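Local atomic coordinates of SOXA (PDB entry 2C1D), a protein that carries two covalently bound c-type hemes and, in the SoxAX complex, initiates sulfur oxidation by joining thiosulfate to a cysteine of the carrier subunit SoxY. Residues P25-D30 against P160-G165; M110-N115 against D240-E245; I168-Y173 against C183-A188. All blocks are in the same frame, centred on the assembly; numbering follows the deposited sequence.

Contact 1 of 3, residues P25-D30 against P160-G165. With ZN (zinc ion), chain K.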
# COMPACT_ATOMS: atom_id res chain seq x y z
N PRO A 25 10.46 -15.38 6.01
CA PRO A 25 11.90 -15.29 6.29
C PRO A 25 12.11 -15.17 7.80
O PRO A 25 11.20 -14.78 8.51
CB PRO A 25 12.32 -14.02 5.56
CG PRO A 25 11.10 -13.22 5.50
CD PRO A 25 9.98 -14.19 5.30
N ALA A 26 13.29 -15.53 8.30
CA ALA A 26 13.48 -15.65 9.74
C ALA A 26 13.15 -14.34 10.47
O ALA A 26 12.55 -14.37 11.53
CB ALA A 26 14.92 -16.12 10.06
N PHE A 27 13.46 -13.19 9.88
CA PHE A 27 13.14 -11.91 10.51
C PHE A 27 11.66 -11.63 10.70
O PHE A 27 11.29 -10.78 11.50
CB PHE A 27 13.85 -10.75 9.82
CG PHE A 27 13.19 -10.25 8.56
CD1 PHE A 27 12.20 -9.26 8.62
CD2 PHE A 27 13.61 -10.70 7.32
CE1 PHE A 27 11.64 -8.74 7.44
CE2 PHE A 27 13.04 -10.21 6.15
CZ PHE A 27 12.06 -9.21 6.21
N LEU A 28 10.81 -12.34 9.98
CA LEU A 28 9.37 -12.21 10.14
C LEU A 28 8.72 -13.38 10.89
O LEU A 28 7.51 -13.47 10.93
CB LEU A 28 8.75 -12.10 8.75
CG LEU A 28 8.10 -10.79 8.33
CD1 LEU A 28 8.63 -9.56 9.10
CD2 LEU A 28 8.22 -10.61 6.82
N ALA A 29 9.51 -14.28 11.47
CA ALA A 29 8.96 -15.53 12.03
C ALA A 29 8.04 -15.30 13.24
O ALA A 29 7.09 -16.05 13.43
CB ALA A 29 10.08 -16.51 12.38
N ASP A 30 8.32 -14.29 14.05
CA ASP A 30 7.40 -13.91 15.15
C ASP A 30 6.17 -13.06 14.70
O ASP A 30 5.25 -12.79 15.49
CB ASP A 30 8.17 -13.19 16.28
CG ASP A 30 7.42 -13.24 17.64
OD1 ASP A 30 6.54 -14.12 17.85
OD2 ASP A 30 7.63 -12.40 18.57
N PRO A 160 22.26 -1.57 6.21
CA PRO A 160 21.86 -0.21 6.57
C PRO A 160 20.72 0.31 5.72
O PRO A 160 19.84 0.97 6.25
CB PRO A 160 23.12 0.61 6.31
CG PRO A 160 24.23 -0.40 6.25
CD PRO A 160 23.62 -1.61 5.64
N TYR A 161 20.75 -0.00 4.43
CA TYR A 161 19.64 0.29 3.52
C TYR A 161 18.36 -0.40 3.99
O TYR A 161 17.31 0.22 4.07
CB TYR A 161 19.98 -0.17 2.12
CG TYR A 161 21.14 0.55 1.48
CD1 TYR A 161 22.43 -0.03 1.46
CD2 TYR A 161 20.97 1.77 0.86
CE1 TYR A 161 23.48 0.61 0.85
CE2 TYR A 161 22.01 2.43 0.26
CZ TYR A 161 23.27 1.84 0.25
OH TYR A 161 24.30 2.50 -0.37
N TRP A 162 18.47 -1.67 4.35
CA TRP A 162 17.32 -2.48 4.75
C TRP A 162 16.71 -1.92 6.02
O TRP A 162 15.48 -1.79 6.16
CB TRP A 162 17.80 -3.93 4.94
CG TRP A 162 16.78 -4.94 5.27
CD1 TRP A 162 16.03 -5.67 4.40
CD2 TRP A 162 16.43 -5.40 6.58
NE1 TRP A 162 15.22 -6.53 5.09
CE2 TRP A 162 15.44 -6.39 6.43
CE3 TRP A 162 16.83 -5.06 7.88
CZ2 TRP A 162 14.85 -7.03 7.51
CZ3 TRP A 162 16.27 -5.70 8.95
CH2 TRP A 162 15.28 -6.69 8.76
N GLU A 163 17.57 -1.58 6.97
CA GLU A 163 17.15 -0.95 8.22
C GLU A 163 16.44 0.39 7.97
O GLU A 163 15.48 0.71 8.65
CB GLU A 163 18.36 -0.70 9.14
CG GLU A 163 18.90 -1.93 9.86
CD GLU A 163 17.94 -2.56 10.86
OE1 GLU A 163 16.96 -1.93 11.34
OE2 GLU A 163 18.18 -3.75 11.17
N HIS A 164 16.92 1.16 7.02
CA HIS A 164 16.30 2.45 6.69
C HIS A 164 14.89 2.19 6.13
O HIS A 164 13.97 2.92 6.47
CB HIS A 164 17.17 3.21 5.68
CG HIS A 164 16.99 4.70 5.73
ND1 HIS A 164 17.39 5.46 6.80
CD2 HIS A 164 16.45 5.55 4.83
CE1 HIS A 164 17.10 6.73 6.57
NE2 HIS A 164 16.53 6.81 5.38
N GLY A 165 14.73 1.14 5.32
CA GLY A 165 13.42 0.78 4.79
C GLY A 165 12.51 0.25 5.88
O GLY A 165 11.31 0.55 5.91
ZN ZN K . 15.90 8.64 4.61

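Contact 2 of 3, residues M110-N115 against D240-E245. With ZN (zinc ion), chain K; HEC (heme c), chain I.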
# COMPACT_ATOMS: atom_id res chain seq x y z
N MET A 110 15.56 -1.80 -10.10
CA MET A 110 15.70 -2.22 -11.48
C MET A 110 15.74 -1.02 -12.38
O MET A 110 16.50 -0.99 -13.35
CB MET A 110 14.58 -3.16 -11.89
CG MET A 110 14.83 -3.89 -13.23
SD MET A 110 16.19 -5.06 -13.10
CE MET A 110 15.40 -6.32 -12.21
N GLU A 111 14.94 -0.01 -12.03
CA GLU A 111 14.87 1.24 -12.76
C GLU A 111 16.27 1.89 -12.87
O GLU A 111 16.58 2.50 -13.89
CB GLU A 111 13.91 2.22 -12.05
CG GLU A 111 12.44 1.87 -12.14
CD GLU A 111 11.93 1.00 -11.00
OE1 GLU A 111 12.71 0.17 -10.47
OE2 GLU A 111 10.74 1.12 -10.66
N ASP A 112 17.09 1.76 -11.83
CA ASP A 112 18.44 2.31 -11.90
C ASP A 112 19.31 1.57 -12.91
O ASP A 112 20.09 2.19 -13.58
CB ASP A 112 19.14 2.28 -10.56
CG ASP A 112 18.43 3.09 -9.51
OD1 ASP A 112 18.01 4.25 -9.78
OD2 ASP A 112 18.29 2.63 -8.35
N TYR A 113 19.24 0.24 -12.98
CA TYR A 113 20.05 -0.46 -14.00
C TYR A 113 19.59 -0.08 -15.40
O TYR A 113 20.41 0.17 -16.28
CB TYR A 113 19.97 -1.98 -13.85
CG TYR A 113 20.80 -2.60 -12.75
CD1 TYR A 113 20.24 -3.54 -11.88
CD2 TYR A 113 22.14 -2.28 -12.60
CE1 TYR A 113 20.99 -4.12 -10.88
CE2 TYR A 113 22.92 -2.87 -11.61
CZ TYR A 113 22.33 -3.79 -10.75
OH TYR A 113 23.09 -4.38 -9.77
N VAL A 114 18.28 -0.03 -15.62
CA VAL A 114 17.78 0.28 -16.95
C VAL A 114 18.28 1.68 -17.32
O VAL A 114 18.86 1.86 -18.37
CB VAL A 114 16.23 0.17 -17.03
CG1 VAL A 114 15.73 0.64 -18.35
CG2 VAL A 114 15.77 -1.29 -16.77
N ASN A 115 18.12 2.65 -16.44
CA ASN A 115 18.56 4.01 -16.78
C ASN A 115 20.08 4.21 -16.90
O ASN A 115 20.55 5.13 -17.61
CB ASN A 115 17.95 5.06 -15.84
CG ASN A 115 16.66 5.64 -16.39
OD1 ASN A 115 16.44 5.65 -17.61
ND2 ASN A 115 15.79 6.11 -15.49
N ASP A 240 14.90 6.93 -0.20
CA ASP A 240 14.08 6.33 0.85
C ASP A 240 13.13 5.24 0.28
O ASP A 240 12.91 4.21 0.92
CB ASP A 240 13.29 7.41 1.59
CG ASP A 240 14.02 7.96 2.87
OD1 ASP A 240 15.26 8.22 2.99
OD2 ASP A 240 13.42 8.31 3.84
N PHE A 241 12.59 5.45 -0.91
CA PHE A 241 11.71 4.44 -1.54
C PHE A 241 12.51 3.29 -2.15
O PHE A 241 11.97 2.19 -2.32
CB PHE A 241 10.75 5.07 -2.55
CG PHE A 241 9.40 5.51 -1.98
CD1 PHE A 241 8.47 6.09 -2.82
CD2 PHE A 241 9.07 5.36 -0.62
CE1 PHE A 241 7.25 6.50 -2.35
CE2 PHE A 241 7.83 5.79 -0.14
CZ PHE A 241 6.92 6.33 -0.99
N LYS A 242 13.78 3.52 -2.49
CA LYS A 242 14.67 2.43 -2.91
C LYS A 242 14.94 1.55 -1.71
O LYS A 242 14.88 0.31 -1.80
CB LYS A 242 16.01 2.96 -3.42
CG LYS A 242 15.99 3.65 -4.74
CD LYS A 242 17.40 3.80 -5.24
CE LYS A 242 17.55 4.91 -6.25
NZ LYS A 242 19.04 4.94 -6.64
N ALA A 243 15.21 2.17 -0.57
CA ALA A 243 15.35 1.43 0.68
C ALA A 243 14.08 0.67 1.09
O ALA A 243 14.15 -0.48 1.50
CB ALA A 243 15.81 2.35 1.82
N LEU A 244 12.93 1.29 0.93
CA LEU A 244 11.66 0.65 1.20
C LEU A 244 11.45 -0.54 0.26
O LEU A 244 10.99 -1.57 0.69
CB LEU A 244 10.51 1.67 1.01
CG LEU A 244 9.10 1.22 1.34
CD1 LEU A 244 8.98 0.70 2.78
CD2 LEU A 244 8.10 2.37 1.09
N GLU A 245 11.79 -0.39 -1.02
CA GLU A 245 11.63 -1.49 -1.97
C GLU A 245 12.51 -2.69 -1.58
O GLU A 245 12.10 -3.85 -1.73
CB GLU A 245 11.90 -1.06 -3.44
CG GLU A 245 11.58 -2.18 -4.43
CD GLU A 245 11.60 -1.79 -5.90
OE1 GLU A 245 12.00 -2.63 -6.74
OE2 GLU A 245 11.19 -0.67 -6.22
ZN ZN K . 15.90 8.64 4.61
FE HEC I . 22.67 -2.90 -20.27
CHA HEC I . 24.05 -3.89 -17.20
CHB HEC I . 19.61 -3.55 -19.09
CHC HEC I . 21.42 -1.62 -23.14
CHD HEC I . 25.82 -2.99 -21.65
NA HEC I . 21.99 -3.61 -18.49
C1A HEC I . 22.69 -3.97 -17.37
C2A HEC I . 21.76 -4.39 -16.37
C3A HEC I . 20.53 -4.30 -16.89
C4A HEC I . 20.65 -3.78 -18.24
CMA HEC I . 19.20 -4.63 -16.21
CAA HEC I . 22.15 -4.87 -14.95
CBA HEC I . 22.78 -6.24 -15.10
CGA HEC I . 23.42 -6.77 -13.83
O1A HEC I . 23.82 -5.99 -12.93
O2A HEC I . 23.53 -8.03 -13.76
NB HEC I . 20.83 -2.67 -21.00
C1B HEC I . 19.67 -2.91 -20.30
C2B HEC I . 18.57 -2.35 -21.07
C3B HEC I . 19.07 -1.82 -22.20
C4B HEC I . 20.51 -2.01 -22.17
CMB HEC I . 17.08 -2.44 -20.67
CAB HEC I . 18.26 -1.10 -23.33
CBB HEC I . 17.50 -0.08 -22.83
NC HEC I . 23.50 -2.42 -22.09
C1C HEC I . 22.80 -1.82 -23.10
C2C HEC I . 23.74 -1.56 -24.18
C3C HEC I . 24.99 -1.83 -23.73
C4C HEC I . 24.83 -2.46 -22.43
CMC HEC I . 23.36 -0.75 -25.44
CAC HEC I . 26.35 -1.67 -24.49
CBC HEC I . 26.66 -0.48 -25.06
ND HEC I . 24.62 -3.38 -19.52
C1D HEC I . 25.77 -3.27 -20.30
C2D HEC I . 26.93 -3.48 -19.46
C3D HEC I . 26.39 -3.73 -18.06
C4D HEC I . 24.94 -3.66 -18.20
CMD HEC I . 28.42 -3.45 -19.85
CAD HEC I . 27.19 -4.01 -16.78
CBD HEC I . 27.44 -5.48 -16.67
CGD HEC I . 28.10 -5.83 -15.34
O1D HEC I . 28.85 -6.85 -15.29
O2D HEC I . 27.86 -5.10 -14.35
O HOH W 1 14.34 -3.59 -8.01
O HOH W 2 9.66 -0.37 -8.59
O HOH W 3 11.88 -2.33 -9.60
O HOH W 4 19.06 6.61 -8.59

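Contact 3 of 3, residues I168-Y173 against C183-A188. With HEC (heme c), chain J.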
# COMPACT_ATOMS: atom_id res chain seq x y z
N ILE A 168 10.83 3.10 7.74
CA ILE A 168 9.75 3.68 6.93
C ILE A 168 8.51 2.80 7.06
O ILE A 168 7.42 3.31 7.30
CB ILE A 168 10.20 3.84 5.43
CG1 ILE A 168 11.36 4.83 5.36
CG2 ILE A 168 9.04 4.25 4.49
CD1 ILE A 168 12.04 4.93 4.01
N TYR A 169 8.69 1.47 6.95
CA TYR A 169 7.59 0.50 6.95
C TYR A 169 6.71 0.61 8.19
O TYR A 169 5.48 0.46 8.10
CB TYR A 169 8.11 -0.96 6.84
CG TYR A 169 7.03 -1.92 6.37
CD1 TYR A 169 6.76 -2.05 5.03
CD2 TYR A 169 6.27 -2.66 7.27
CE1 TYR A 169 5.77 -2.88 4.57
CE2 TYR A 169 5.24 -3.51 6.82
CZ TYR A 169 4.99 -3.60 5.45
OH TYR A 169 4.00 -4.42 4.95
N TYR A 170 7.34 0.90 9.32
CA TYR A 170 6.66 1.00 10.61
C TYR A 170 6.38 2.44 11.07
O TYR A 170 5.84 2.64 12.14
CB TYR A 170 7.50 0.27 11.66
CG TYR A 170 7.45 -1.22 11.44
CD1 TYR A 170 8.41 -1.86 10.68
CD2 TYR A 170 6.41 -1.97 11.95
CE1 TYR A 170 8.35 -3.24 10.46
CE2 TYR A 170 6.32 -3.33 11.72
CZ TYR A 170 7.29 -3.96 10.98
OH TYR A 170 7.19 -5.31 10.78
N THR A 171 6.72 3.44 10.26
CA THR A 171 6.44 4.85 10.61
C THR A 171 5.02 5.19 10.28
O THR A 171 4.53 4.89 9.19
CB THR A 171 7.41 5.79 9.89
OG1 THR A 171 8.72 5.58 10.40
CG2 THR A 171 7.13 7.28 10.23
N ARG A 172 4.33 5.83 11.22
CA ARG A 172 2.91 6.07 11.05
C ARG A 172 2.76 7.45 10.48
O ARG A 172 2.84 8.44 11.21
CB ARG A 172 2.17 5.92 12.37
CG ARG A 172 2.22 4.49 12.89
CD ARG A 172 1.54 4.29 14.20
NE ARG A 172 0.10 4.44 14.03
CZ ARG A 172 -0.80 3.97 14.85
NH1 ARG A 172 -0.46 3.27 15.94
NH2 ARG A 172 -2.08 4.19 14.57
N TYR A 173 2.63 7.52 9.16
CA TYR A 173 2.58 8.77 8.43
C TYR A 173 1.22 9.48 8.40
O TYR A 173 0.14 8.89 8.58
CB TYR A 173 3.04 8.54 7.00
CG TYR A 173 4.50 8.14 6.88
CD1 TYR A 173 4.88 6.85 6.46
CD2 TYR A 173 5.52 9.05 7.18
CE1 TYR A 173 6.21 6.51 6.33
CE2 TYR A 173 6.86 8.70 7.07
CZ TYR A 173 7.20 7.43 6.66
OH TYR A 173 8.54 7.12 6.55
N CYS A 183 -1.84 -1.57 8.21
CA CYS A 183 -2.75 -2.19 7.26
C CYS A 183 -2.34 -3.60 6.83
O CYS A 183 -3.14 -4.53 6.94
CB CYS A 183 -2.90 -1.28 6.05
SG CYS A 183 -3.76 0.23 6.51
N HIS A 184 -1.09 -3.75 6.39
CA HIS A 184 -0.60 -4.98 5.78
C HIS A 184 -0.08 -6.04 6.75
O HIS A 184 0.01 -7.21 6.38
CB HIS A 184 0.47 -4.65 4.77
CG HIS A 184 -0.09 -3.89 3.62
ND1 HIS A 184 -1.22 -4.32 2.95
CD2 HIS A 184 0.27 -2.72 3.04
CE1 HIS A 184 -1.52 -3.45 2.00
NE2 HIS A 184 -0.64 -2.46 2.05
N GLU A 185 0.24 -5.64 7.97
CA GLU A 185 0.69 -6.59 8.99
C GLU A 185 -0.44 -6.84 10.00
O GLU A 185 -0.90 -7.98 10.17
CB GLU A 185 1.99 -6.09 9.63
CG GLU A 185 2.63 -7.03 10.64
CD GLU A 185 3.97 -6.53 11.12
OE1 GLU A 185 4.10 -6.27 12.34
OE2 GLU A 185 4.91 -6.36 10.30
N ASP A 186 -0.96 -5.77 10.62
CA ASP A 186 -1.97 -5.93 11.67
C ASP A 186 -3.31 -6.36 11.13
O ASP A 186 -4.09 -6.95 11.85
CB ASP A 186 -2.19 -4.62 12.45
CG ASP A 186 -0.98 -4.20 13.24
OD1 ASP A 186 -0.04 -5.02 13.43
OD2 ASP A 186 -0.89 -3.05 13.71
N ASN A 187 -3.59 -6.04 9.86
CA ASN A 187 -4.93 -6.22 9.34
C ASN A 187 -5.05 -7.03 8.04
O ASN A 187 -6.10 -7.00 7.40
CB ASN A 187 -5.63 -4.87 9.19
CG ASN A 187 -6.09 -4.31 10.50
OD1 ASN A 187 -7.05 -4.82 11.10
ND2 ASN A 187 -5.40 -3.29 10.99
N ALA A 188 -4.01 -7.78 7.69
CA ALA A 188 -4.05 -8.69 6.55
C ALA A 188 -5.17 -9.67 6.77
O ALA A 188 -5.31 -10.21 7.87
CB ALA A 188 -2.73 -9.43 6.41
FE HEC J . -0.78 -0.76 0.92
CHA HEC J . -1.98 -2.63 -1.68
CHB HEC J . 2.43 -1.63 -0.05
CHC HEC J . 0.47 1.20 3.37
CHD HEC J . -3.92 -0.32 2.16
NA HEC J . 0.07 -1.94 -0.60
C1A HEC J . -0.63 -2.62 -1.56
C2A HEC J . 0.32 -3.31 -2.39
C3A HEC J . 1.55 -3.02 -1.92
C4A HEC J . 1.41 -2.16 -0.79
CMA HEC J . 2.90 -3.49 -2.47
CAA HEC J . -0.03 -4.22 -3.59
CBA HEC J . 0.04 -5.69 -3.14
CGA HEC J . -0.21 -6.64 -4.31
O1A HEC J . -0.19 -7.87 -4.07
O2A HEC J . -0.47 -6.18 -5.47
NB HEC J . 1.05 -0.31 1.53
C1B HEC J . 2.26 -0.72 0.98
C2B HEC J . 3.31 -0.00 1.62
C3B HEC J . 2.79 0.76 2.57
C4B HEC J . 1.36 0.61 2.51
CMB HEC J . 4.80 -0.20 1.32
CAB HEC J . 3.55 1.71 3.52
CBB HEC J . 4.23 2.66 2.81
NC HEC J . -1.59 0.25 2.50
C1C HEC J . -0.89 0.98 3.41
C2C HEC J . -1.81 1.58 4.35
C3C HEC J . -3.05 1.16 4.02
C4C HEC J . -2.90 0.31 2.85
CMC HEC J . -1.33 2.49 5.50
CAC HEC J . -4.46 1.41 4.65
CBC HEC J . -4.90 2.59 5.10
ND HEC J . -2.61 -1.35 0.34
C1D HEC J . -3.80 -1.05 1.01
C2D HEC J . -4.92 -1.61 0.29
C3D HEC J . -4.31 -2.31 -0.90
C4D HEC J . -2.89 -2.10 -0.79
CMD HEC J . -6.42 -1.53 0.64
CAD HEC J . -5.05 -3.13 -1.99
CBD HEC J . -5.39 -4.51 -1.39
CGD HEC J . -4.17 -5.38 -1.18
O1D HEC J . -3.55 -5.40 -0.09
O2D HEC J . -3.77 -6.10 -2.10
O HOH W 5 3.07 -6.96 5.84
O HOH W 6 6.37 -6.93 13.39

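Contact 1 of 3, residues P25-D30 against P160-G165
One face of the Phe27 ring receives the benzo edge of Trp162, a textbook case of two aromatic rings meeting as a T. Trp162 CZ2 stands 3.5 Å above the phenyl plane and over its centre, nearly equidistant from all six ring carbons. The planes of the two six-membered rings are turned 90° to each other and their centroids lie 4.9 Å apart. From the side of Trp162 the touch is in plane: Phe27 CD1 sits at the indole edge, where Glu163 OE2, from the same helix, also lies. The indole reaches that far because its CG is anti to the backbone N (chi1 -177°), which carries the ring away from the helix toward the short 3-10 turn of residues 26-28. On the pyrrole side Trp162 NE1 is hydrogen-bonded to Ser250 OG, a bond that helps to fix the rotation of the ring, and Tyr247 makes a further edge-to-face pair with it. Two residues on from Trp162, His164 binds a zinc ion through NE2 at 2.1 Å. The T-shaped stack thus fastens the loop after strand 16-22 to helix 159-170, beside helix 239-251; these two helices are consistent with the terminal helix pair of a cytochrome c fold.

Contact 2 of 3, residues M110-N115 against D240-E245
Asp112 and Lys242 supply the direct touch between two helices otherwise joined largely through water. At the start of the first helix, a water takes a weak hydrogen bond from Met110 N and gives one to Glu245 OE1. Glu111 comes next, its carboxylate facing that of Glu245, with Glu111 OE1 and Glu245 OE2 4.6 Å apart. Two waters lie between these acids, one 2.8 Å from both Glu111 OE2 and Glu245 OE2, and would probably soften the repulsion. Asp112 then forms the salt bridge, Lys242 NZ donating to Asp112 OD2 at 3.0 Å. The ammonium comes from above the carboxylate, 42° out of its plane, at the end of a lysine chain that is extended beyond CG. A fourth water bridges Asp112 OD1 and Lys242 NZ, while Asp112 OD2 also accepts from Ile109 N, the residue just before the helix. Tyr113 turns to heme c instead, with CAA of the propionate arm 3.4 Å above one ring face; its hydroxyl bonds to Asp101 and Arg99. This first part of helix 110-122 lies between heme c and helix 239-251, with Met110 and Glu111 against helix 132-143, Glu111 also on helix 218-223, and Lys242 resting on strand 107-108.

Contact 3 of 3, residues I168-Y173 against C183-A188
Tyr170 and Glu185 are joined twice through the same hydroxyl, once directly and once through water. Tyr170 OH donates to Glu185 OE2 at a short 2.6 Å, meeting the syn lone pair of that oxygen, on the side of OE1. A water then donates both to Tyr170 OH and to Glu185 OE1, the latter at 2.6 Å, so that both carboxylate oxygens are tied back to one phenol. Arg251 adds a third partner, with NH1 on the tyrosine hydroxyl and NH2 in a salt bridge to Glu185 OE2; such company would be expected to stabilise the charged form of the acid. Ring and carboxylate planes are 63° apart, and Glu185 gets across by a fully extended chain whose CG is anti to the backbone N (chi1 -176°). Both segments belong to a cytochrome c domain, and residues 180-184 are its Cys-X-X-Cys-His heme-binding motif. His184 NE2 coordinates the heme iron at 2.0 Å, while the other ring nitrogen, ND1, is hydrogen-bonded to Ser198 O, a second-shell bond that holds the ring's rotation. Cys183 SG lies 2.3 Å from the heme CAC, consistent with a thioether link. Against this motif Tyr169 OH packs 3.5 Å from His184 CB, the two side chains crossing at about a right angle. Water also connects Tyr169 OH, at 2.8 Å, with His184 O, though the second bond is weak. The two tyrosines lean on each other, Tyr169 CD2 lying 3.8 Å above one face of the Tyr170 ring, off toward its rim. Farther along, Arg172 reaches the partner subunit, giving hydrogen bonds to the carbonyls of Gly88 and Thr89 of SoxX.

Contacts 1 and 3 use successive parts of helix 159-170, their centres 14 Å apart, and helix 239-251 supplies one side of contact 2. The two helices meet at the zinc ion: His164 of contact 1 and Asp240 of contact 2 both bind it, with His164 NE2 and Asp240 OD1 3.0 Å apart. Ile168 CD1 of contact 3 also packs 3.3 Å from Asp240 O. Contact 2 looks toward the first heme, whereas contact 3 holds the axial His184 of the second, about 7 Å between side chains from Arg221, a probable substrate-binding residue. The iron's other axial ligand is Cys225, the persulfide-forming active-site cysteine. The aromatic pair of contact 1 lies farther out, the side chain of Phe27 about 13 Å from a heme.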